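Local atomic coordinates of 2-oxoglutarate (2OG) and Fe(II)-dependent oxygenase superfamily protein (PDB entry 6KWA), a protein that probably catalyses the irreversible 2-oxoglutarate-dependent oxidation of the plant hormone indole-3-acetic acid to inactive 2-oxoindole-3-acetic acid, with a metal held in a double-stranded beta-helix core. Residues A42-K45 with K46-I49; V48-L51 with F52-P55; L102-S105 with A106-E110; Q179-E182 with N183-G186. All blocks are in the same frame, centred on the assembly; numbering follows the deposited sequence.

Contacts 1 and 2 follow each other on helix 38-51: contact 1 fills two of its turns, and contact 2, which shares V48 and I49 with it and has its centre about 9 Å further on, takes the chain out of the helix after L51. Contact 3 opens helix 106-133, its centre about 11 Å from both. Contact 4 comes last, in the loop between strands 175-179 and 187-190, its centre about 24 Å from that of contact 3. T47 and D50 meet Q108, and K45 makes salt bridges to D181 and E182; through these residues helix 38-51 links the helical layer to the double-stranded beta-helix that carries the metal site.

Contact 1. Residues A42-K45 with K46-I49; sequences AEMK and KTVI
M44 and V48 make the tight side of this pair of helical turns. M44 starts with CG trans to the main-chain nitrogen (chi1 -176°), then bends at chi2 and chi3, which swings the methyl end round to the next turn: CE lies 3.6 Å from CG2 of V48, the two side chains crossing at a slant. V48 CG2 also sits 3.3 Å from the carbonyl O of M44, so the valine branch rests against both the backbone oxygen and the tip of the methionine. M44 and V48 lean on I241 of strand 237-245, while F149 and I151 of strand 147-155 take one side chain each. T47 shares the buried flank, against Q108 and I111 of helix 106-133. Its OG1, placed beside its own backbone N, donates to E43 O at 2.9 Å; T47 N reaches that same oxygen at 3.0 Å, from the opposite face of the carbonyl. E43 O takes two donors of one residue; the bond from OG1 sets the hydroxyl's rotation and satisfies it within the helix.

The frame is the regular i to i+4 pattern of an alpha helix, here helix 38-51, with K46 N to A42 O, V48 N to M44 O and I49 N to K45 O.

The outer side is looser. K46 climbs back along the helix, CG 3.4 Å from A42 O and NZ 4.1 Å from A42 CB; OE2 of E43 stays 6.4 Å from K46 NZ. K45 stands apart: fully extended, it leaves for the 179-182 loop, where D181 and E182 grip its NZ in salt bridges.

Contact 2. Residues V48-L51 with F52-P55; sequences VIDL and FQRP
R54 folds back on helix 38-51 to reach D50 and L51. Its CB and CG both lie 3.2 Å from the carbonyl O of L51, the oxygen that R54 N also bonds in closing a type I beta turn from L51 to R54. A bend at chi2 (-67°) then turns the chain back toward the helix. NE bonds L102 O weakly. Over the guanidinium, CD2 of L51 sits on one face, 4.1 Å from CZ. NH1 donates to OD2 of D50 at 2.9 Å, a salt bridge lying in the guanidinium plane but coming from above the carboxylate, the two planes being 78° apart; OD2 is shared with Q108 NE2. NH2, at the far tip, bonds Q108 OE1 and probably E103 O, the latter too short to trust in detail, so each nitrogen has an acceptor nearby, weak for NE.

On the other flank F52 lies alongside V48, its CE2 3.7 Å from V48 CG1, while F52 N closes a helical bond to V48 O. That ring touches Y239 of strand 237-245, I151 and K153 of strand 147-155, and E82 and L84 of strand 81-87, whereas R54 faces the loop between helices 92-101 and 106-133.

Contact 3. Residues L102-S105 with A106-E110; sequences LEAS and ADQRE
S105 and R109 close the first turn of helix 106-133 through R109 N to S105 O at 2.9 Å, with S105 itself still extended (phi/psi -63/171°) as the N-cap residue. The side chains of S105 and Q108 then complete a capping box. S105 OG is turned back between its own backbone N and carbonyl carbon (chi1 75°), where it accepts from Q108 N at 3.1 Å. In return Q108 runs out from the helix and brings OE1 to within 2.9 Å of S105 N, which points at it nearly straight (162°) but from above the amide plane. Each residue therefore bonds the other's main-chain N-H with its side chain. The serine hydroxyl also rests on the aliphatic part of the glutamine, OG to Q108 CG 3.3 Å, and the methyl of A104 lies against the same glutamine, CB to Q108 CB 4.0 Å.

Just before the box, E103 takes positive phi in a Schellman motif that ends helix 92-101, so one short loop stops one helix and starts the next. R109 reaches back to that earlier helix, with a salt bridge to D100 and a bond to N96.

Q108 is used at both ends of its amide, NE2 donating to D50 and OE1 also serving the R54 bond. The cap is thus tied to the end of helix 38-51 and the turn after it, and these partners probably settle the flip of the amide.

Contact 4. Residues Q179-E182 with N183-G186; sequences QDDE and NVGG
D181 and V184 are joined by the main-chain bond of a tight turn: V184 N donates to D181 O at 3.1 Å. With E182 at -56/-24° and N183 at -91/-8°, the backbone from D181 to V184 follows a type I beta turn.

Side chain to backbone, D181 OD1 accepts from N183 N at a longer 3.3 Å, an Asx turn laid over the same residues, with the donor above the carboxylate plane. One residue earlier, D180 OD1 takes the N-H of the very next residue, D181 N, at 2.7 Å, a shorter bond that is not an Asx turn.

Among charged groups, D181 is the hub. Besides the salt bridge from K45 that D181 OD1 shares with E182 OE1, OD2 accepts from Y239 N. Both oxygens being engaged, and a lysine being one partner, the carboxylate is held against rotation and is probably ionised.

Packing is lighter. The carboxylate of E182 and the amide of N183 are stacked side by side, their planes 25° apart and E182 CD 3.9 Å from N183 ND2. CG2 of V184 also touches D181 OD2 at 3.7 Å.

The turn carries the chain from strand 175-179 of the larger sheet to strand 187-190 of the smaller one, a crossing within the double-stranded beta-helix of 2-oxoglutarate oxygenases. D180 makes a salt bridge to R238, a residue that binds 2-oxoglutarate, absent from this model, which is consistent with a second-shell place in the cosubstrate pocket.

Contact 1. Residues A42-K45 with K46-I49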
loop_
_atom_site.group_PDB
_atom_site.type_symbol
_atom_site.label_atom_id
_atom_site.label_comp_id
_atom_site.label_asym_id
_atom_site.label_seq_id
_atom_site.Cartn_x
_atom_site.Cartn_y
_atom_site.Cartn_z
ATOM N N ALA A 42 11.529 11.342 -0.721
ATOM C CA ALA A 42 11.393 12.454 -1.662
ATOM C C ALA A 42 12.088 12.100 -2.956
ATOM O O ALA A 42 11.589 12.395 -4.044
ATOM C CB ALA A 42 11.936 13.739 -1.077
ATOM N N GLU A 43 13.219 11.419 -2.845
ATOM C CA GLU A 43 13.965 11.004 -4.029
ATOM C C GLU A 43 13.161 9.968 -4.814
ATOM O O GLU A 43 13.251 9.882 -6.059
ATOM C CB GLU A 43 15.353 10.448 -3.641
ATOM C CG GLU A 43 16.329 11.595 -3.391
ATOM C CD GLU A 43 17.527 11.211 -2.568
ATOM O OE1 GLU A 43 17.724 10.008 -2.284
ATOM O OE2 GLU A 43 18.249 12.136 -2.148
ATOM N N MET A 44 12.413 9.141 -4.093
ATOM C CA MET A 44 11.581 8.159 -4.769
ATOM C C MET A 44 10.479 8.863 -5.550
ATOM O O MET A 44 10.223 8.521 -6.706
ATOM C CB MET A 44 10.995 7.143 -3.783
ATOM C CG MET A 44 10.194 6.034 -4.470
ATOM S SD MET A 44 11.201 4.902 -5.433
ATOM C CE MET A 44 10.340 4.879 -6.994
ATOM N N LYS A 45 9.861 9.874 -4.956
ATOM C CA LYS A 45 8.785 10.566 -5.655
ATOM C C LYS A 45 9.294 11.305 -6.917
ATOM O O LYS A 45 8.600 11.349 -7.940
ATOM C CB LYS A 45 8.076 11.542 -4.724
ATOM C CG LYS A 45 6.848 12.149 -5.358
ATOM C CD LYS A 45 6.267 13.281 -4.535
ATOM C CE LYS A 45 5.092 13.926 -5.254
ATOM N NZ LYS A 45 4.711 15.215 -4.601
ATOM N N LYS A 46 10.500 11.868 -6.859
ATOM C CA LYS A 46 11.055 12.539 -8.025
ATOM C C LYS A 46 11.345 11.508 -9.117
ATOM O O LYS A 46 11.088 11.749 -10.296
ATOM C CB LYS A 46 12.350 13.273 -7.670
ATOM C CG LYS A 46 12.232 14.423 -6.675
ATOM C CD LYS A 46 13.627 15.066 -6.509
ATOM C CE LYS A 46 13.606 16.303 -5.629
ATOM N NZ LYS A 46 13.434 15.866 -4.207
ATOM N N THR A 47 11.895 10.363 -8.717
ATOM C CA THR A 47 12.171 9.277 -9.666
ATOM C C THR A 47 10.859 8.878 -10.356
ATOM O O THR A 47 10.842 8.648 -11.554
ATOM C CB THR A 47 12.802 8.062 -8.968
ATOM O OG1 THR A 47 14.046 8.447 -8.391
ATOM C CG2 THR A 47 13.054 6.895 -9.921
ATOM N N VAL A 48 9.775 8.806 -9.578
ATOM C CA VAL A 48 8.462 8.413 -10.077
ATOM C C VAL A 48 7.915 9.379 -11.127
ATOM O O VAL A 48 7.397 8.969 -12.164
ATOM C CB VAL A 48 7.422 8.322 -8.934
ATOM C CG1 VAL A 48 5.994 8.345 -9.503
ATOM C CG2 VAL A 48 7.660 7.059 -8.073
ATOM N N ILE A 49 7.991 10.666 -10.819
ATOM C CA ILE A 49 7.597 11.676 -11.768
ATOM C C ILE A 49 8.427 11.497 -13.037
ATOM O O ILE A 49 7.908 11.568 -14.150
ATOM C CB ILE A 49 7.758 13.076 -11.180
ATOM C CG1 ILE A 49 6.784 13.246 -10.012
ATOM C CG2 ILE A 49 7.513 14.128 -12.230
ATOM C CD1 ILE A 49 6.965 14.551 -9.219
#

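Contact 2. Residues V48-L51 with F52-P55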
loop_
_atom_site.group_PDB
_atom_site.type_symbol
_atom_site.label_atom_id
_atom_site.label_comp_id
_atom_site.label_asym_id
_atom_site.label_seq_id
_atom_site.Cartn_x
_atom_site.Cartn_y
_atom_site.Cartn_z
ATOM N N VAL A 48 9.775 8.806 -9.578
ATOM C CA VAL A 48 8.462 8.413 -10.077
ATOM C C VAL A 48 7.915 9.379 -11.127
ATOM O O VAL A 48 7.397 8.969 -12.164
ATOM C CB VAL A 48 7.422 8.322 -8.934
ATOM C CG1 VAL A 48 5.994 8.345 -9.503
ATOM C CG2 VAL A 48 7.660 7.059 -8.073
ATOM N N ILE A 49 7.991 10.666 -10.819
ATOM C CA ILE A 49 7.597 11.676 -11.768
ATOM C C ILE A 49 8.427 11.497 -13.037
ATOM O O ILE A 49 7.908 11.568 -14.150
ATOM C CB ILE A 49 7.758 13.076 -11.180
ATOM C CG1 ILE A 49 6.784 13.246 -10.012
ATOM C CG2 ILE A 49 7.513 14.128 -12.230
ATOM C CD1 ILE A 49 6.965 14.551 -9.219
ATOM N N ASP A 50 9.714 11.227 -12.869
ATOM C CA ASP A 50 10.582 11.049 -14.015
ATOM C C ASP A 50 10.312 9.745 -14.790
ATOM O O ASP A 50 10.356 9.733 -16.025
ATOM C CB ASP A 50 12.047 11.078 -13.596
ATOM C CG ASP A 50 12.966 11.361 -14.774
ATOM O OD1 ASP A 50 12.780 12.433 -15.389
ATOM O OD2 ASP A 50 13.828 10.521 -15.120
ATOM N N LEU A 51 10.085 8.635 -14.085
ATOM C CA LEU A 51 9.809 7.386 -14.796
ATOM C C LEU A 51 8.556 7.536 -15.661
ATOM O O LEU A 51 8.510 7.013 -16.776
ATOM C CB LEU A 51 9.664 6.204 -13.826
ATOM C CG LEU A 51 10.969 5.847 -13.119
ATOM C CD1 LEU A 51 10.857 4.621 -12.228
ATOM C CD2 LEU A 51 12.093 5.650 -14.148
ATOM N N PHE A 52 7.562 8.290 -15.183
ATOM C CA PHE A 52 6.325 8.453 -15.953
ATOM C C PHE A 52 6.480 9.336 -17.197
ATOM O O PHE A 52 5.607 9.354 -18.064
ATOM C CB PHE A 52 5.216 9.028 -15.077
ATOM C CG PHE A 52 4.472 7.992 -14.283
ATOM C CD1 PHE A 52 3.762 6.983 -14.936
ATOM C CD2 PHE A 52 4.479 8.015 -12.894
ATOM C CE1 PHE A 52 3.060 6.016 -14.218
ATOM C CE2 PHE A 52 3.773 7.052 -12.170
ATOM C CZ PHE A 52 3.061 6.056 -12.834
ATOM N N GLN A 53 7.589 10.059 -17.286
ATOM C CA GLN A 53 7.866 10.858 -18.469
ATOM C C GLN A 53 8.684 10.081 -19.484
ATOM O O GLN A 53 9.029 10.609 -20.531
ATOM C CB GLN A 53 8.533 12.168 -18.069
ATOM C CG GLN A 53 7.457 13.166 -17.693
ATOM C CD GLN A 53 7.934 14.283 -16.820
ATOM O OE1 GLN A 53 9.125 14.410 -16.545
ATOM N NE2 GLN A 53 6.991 15.064 -16.308
ATOM N N ARG A 54 8.974 8.817 -19.182
ATOM C CA ARG A 54 9.695 7.968 -20.129
ATOM C C ARG A 54 8.840 7.811 -21.388
ATOM O O ARG A 54 7.609 7.942 -21.322
ATOM C CB ARG A 54 9.994 6.589 -19.531
ATOM C CG ARG A 54 11.151 6.541 -18.542
ATOM C CD ARG A 54 12.495 6.820 -19.195
ATOM N NE ARG A 54 13.610 6.423 -18.334
ATOM C CZ ARG A 54 14.108 7.185 -17.363
ATOM N NH1 ARG A 54 13.605 8.385 -17.138
ATOM N NH2 ARG A 54 15.132 6.757 -16.630
ATOM N N PRO A 55 9.489 7.581 -22.544
ATOM C CA PRO A 55 8.741 7.330 -23.785
ATOM C C PRO A 55 7.705 6.238 -23.559
ATOM O O PRO A 55 7.948 5.304 -22.798
ATOM C CB PRO A 55 9.825 6.887 -24.775
ATOM C CG PRO A 55 11.073 7.614 -24.281
ATOM C CD PRO A 55 10.947 7.622 -22.765
#

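Contact 3. Residues L102-S105 with A106-E110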
loop_
_atom_site.group_PDB
_atom_site.type_symbol
_atom_site.label_atom_id
_atom_site.label_comp_id
_atom_site.label_asym_id
_atom_site.label_seq_id
_atom_site.Cartn_x
_atom_site.Cartn_y
_atom_site.Cartn_z
ATOM N N LEU A 102 12.746 0.268 -17.563
ATOM C CA LEU A 102 12.377 1.683 -17.605
ATOM C C LEU A 102 13.564 2.592 -17.869
ATOM O O LEU A 102 13.428 3.833 -17.827
ATOM C CB LEU A 102 11.710 2.092 -16.299
ATOM C CG LEU A 102 10.206 1.908 -16.184
ATOM C CD1 LEU A 102 9.456 2.681 -17.252
ATOM C CD2 LEU A 102 9.880 0.445 -16.247
ATOM N N GLU A 103 14.715 1.969 -18.128
ATOM C CA GLU A 103 15.962 2.683 -18.387
ATOM C C GLU A 103 16.198 3.656 -17.262
ATOM O O GLU A 103 16.376 4.864 -17.469
ATOM C CB GLU A 103 15.928 3.409 -19.723
ATOM C CG GLU A 103 15.653 2.449 -20.856
ATOM C CD GLU A 103 15.443 3.145 -22.187
ATOM O OE1 GLU A 103 15.327 4.397 -22.207
ATOM O OE2 GLU A 103 15.367 2.419 -23.206
ATOM N N ALA A 104 16.162 3.119 -16.054
ATOM C CA ALA A 104 16.458 3.923 -14.898
ATOM C C ALA A 104 17.919 4.337 -14.992
ATOM O O ALA A 104 18.782 3.556 -15.399
ATOM C CB ALA A 104 16.187 3.149 -13.603
ATOM N N SER A 105 18.189 5.581 -14.642
ATOM C CA SER A 105 19.544 6.005 -14.473
ATOM C C SER A 105 20.172 5.211 -13.327
ATOM O O SER A 105 19.472 4.501 -12.595
ATOM C CB SER A 105 19.563 7.498 -14.192
ATOM O OG SER A 105 19.143 7.763 -12.866
ATOM N N ALA A 106 21.484 5.341 -13.158
ATOM C CA ALA A 106 22.206 4.670 -12.083
ATOM C C ALA A 106 21.671 5.086 -10.709
ATOM O O ALA A 106 21.480 4.255 -9.833
ATOM C CB ALA A 106 23.725 4.960 -12.183
ATOM N N ASP A 107 21.529 6.394 -10.522
ATOM C CA ASP A 107 21.021 6.981 -9.295
ATOM C C ASP A 107 19.625 6.482 -9.000
ATOM O O ASP A 107 19.302 6.151 -7.862
ATOM C CB ASP A 107 20.978 8.509 -9.400
ATOM C CG ASP A 107 22.308 9.164 -9.071
ATOM O OD1 ASP A 107 23.326 8.447 -8.903
ATOM O OD2 ASP A 107 22.327 10.413 -8.978
ATOM N N GLN A 108 18.804 6.453 -10.045
ATOM C CA GLN A 108 17.415 6.051 -9.917
ATOM C C GLN A 108 17.323 4.592 -9.540
ATOM O O GLN A 108 16.432 4.180 -8.787
ATOM C CB GLN A 108 16.678 6.285 -11.211
ATOM C CG GLN A 108 16.201 7.697 -11.371
ATOM C CD GLN A 108 15.826 8.023 -12.791
ATOM O OE1 GLN A 108 15.928 7.177 -13.692
ATOM N NE2 GLN A 108 15.309 9.222 -12.989
ATOM N N ARG A 109 18.266 3.813 -10.043
ATOM C CA ARG A 109 18.291 2.400 -9.738
ATOM C C ARG A 109 18.562 2.244 -8.266
ATOM O O ARG A 109 17.895 1.458 -7.595
ATOM C CB ARG A 109 19.346 1.660 -10.558
ATOM C CG ARG A 109 19.412 0.167 -10.277
ATOM C CD ARG A 109 20.409 -0.520 -11.177
ATOM N NE ARG A 109 20.132 -0.246 -12.586
ATOM C CZ ARG A 109 19.497 -1.089 -13.390
ATOM N NH1 ARG A 109 19.061 -2.253 -12.916
ATOM N NH2 ARG A 109 19.284 -0.773 -14.658
ATOM N N GLU A 110 19.493 3.042 -7.750
ATOM C CA GLU A 110 19.903 2.884 -6.365
ATOM C C GLU A 110 18.825 3.384 -5.391
ATOM O O GLU A 110 18.631 2.811 -4.307
ATOM C CB GLU A 110 21.209 3.632 -6.129
ATOM C CG GLU A 110 22.438 2.745 -6.257
ATOM C CD GLU A 110 23.685 3.403 -5.683
ATOM O OE1 GLU A 110 23.613 4.606 -5.346
ATOM O OE2 GLU A 110 24.733 2.721 -5.570
#

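Contact 4. Residues Q179-E182 with N183-G186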
loop_
_atom_site.group_PDB
_atom_site.type_symbol
_atom_site.label_atom_id
_atom_site.label_comp_id
_atom_site.label_asym_id
_atom_site.label_seq_id
_atom_site.Cartn_x
_atom_site.Cartn_y
_atom_site.Cartn_z
ATOM N N GLN A 179 2.666 5.885 0.158
ATOM C CA GLN A 179 3.270 7.214 0.208
ATOM C C GLN A 179 2.430 8.075 -0.728
ATOM O O GLN A 179 2.506 7.931 -1.946
ATOM C CB GLN A 179 4.755 7.189 -0.212
ATOM C CG GLN A 179 5.456 8.564 -0.191
ATOM C CD GLN A 179 6.906 8.510 -0.668
ATOM O OE1 GLN A 179 7.573 7.498 -0.529
ATOM N NE2 GLN A 179 7.378 9.596 -1.271
ATOM N N ASP A 180 1.582 8.926 -0.165
ATOM C CA ASP A 180 0.592 9.620 -0.967
ATOM C C ASP A 180 1.212 10.963 -1.396
ATOM O O ASP A 180 2.287 11.298 -0.949
ATOM C CB ASP A 180 -0.690 9.823 -0.167
ATOM C CG ASP A 180 -1.881 10.144 -1.045
ATOM O OD1 ASP A 180 -1.688 10.286 -2.263
ATOM O OD2 ASP A 180 -3.007 10.300 -0.514
ATOM N N ASP A 181 0.567 11.711 -2.286
ATOM C CA ASP A 181 1.125 12.989 -2.739
ATOM C C ASP A 181 0.802 14.111 -1.737
ATOM O O ASP A 181 -0.362 14.517 -1.628
ATOM C CB ASP A 181 0.588 13.342 -4.129
ATOM C CG ASP A 181 1.401 14.435 -4.815
ATOM O OD1 ASP A 181 2.164 15.156 -4.125
ATOM O OD2 ASP A 181 1.321 14.526 -6.064
ATOM N N GLU A 182 1.812 14.610 -1.018
ATOM C CA GLU A 182 1.599 15.622 0.039
ATOM C C GLU A 182 0.888 16.879 -0.468
ATOM O O GLU A 182 0.243 17.592 0.302
ATOM C CB GLU A 182 2.926 16.021 0.709
ATOM C CG GLU A 182 3.956 16.722 -0.187
ATOM C CD GLU A 182 4.696 15.766 -1.114
ATOM O OE1 GLU A 182 4.068 14.798 -1.604
ATOM O OE2 GLU A 182 5.920 15.964 -1.328
ATOM N N ASN A 183 1.003 17.136 -1.766
ATOM C CA ASN A 183 0.484 18.361 -2.358
ATOM C C ASN A 183 -0.957 18.272 -2.862
ATOM O O ASN A 183 -1.547 19.291 -3.229
ATOM C CB ASN A 183 1.395 18.790 -3.513
ATOM C CG ASN A 183 2.817 19.060 -3.055
ATOM O OD1 ASN A 183 3.028 19.728 -2.042
ATOM N ND2 ASN A 183 3.799 18.518 -3.780
ATOM N N VAL A 184 -1.540 17.075 -2.863
ATOM C CA VAL A 184 -2.879 16.912 -3.435
ATOM C C VAL A 184 -3.845 16.164 -2.516
ATOM O O VAL A 184 -4.770 16.761 -1.961
ATOM C CB VAL A 184 -2.821 16.157 -4.786
ATOM C CG1 VAL A 184 -4.144 16.269 -5.503
ATOM C CG2 VAL A 184 -1.690 16.690 -5.670
ATOM N N GLY A 185 -3.631 14.860 -2.352
ATOM C CA GLY A 185 -4.471 14.056 -1.471
ATOM C C GLY A 185 -5.918 13.925 -1.929
ATOM O O GLY A 185 -6.256 14.245 -3.069
ATOM N N GLY A 186 -6.781 13.444 -1.042
ATOM C CA GLY A 186 -8.179 13.263 -1.382
ATOM C C GLY A 186 -8.640 11.833 -1.209
ATOM O O GLY A 186 -9.818 11.522 -1.431
#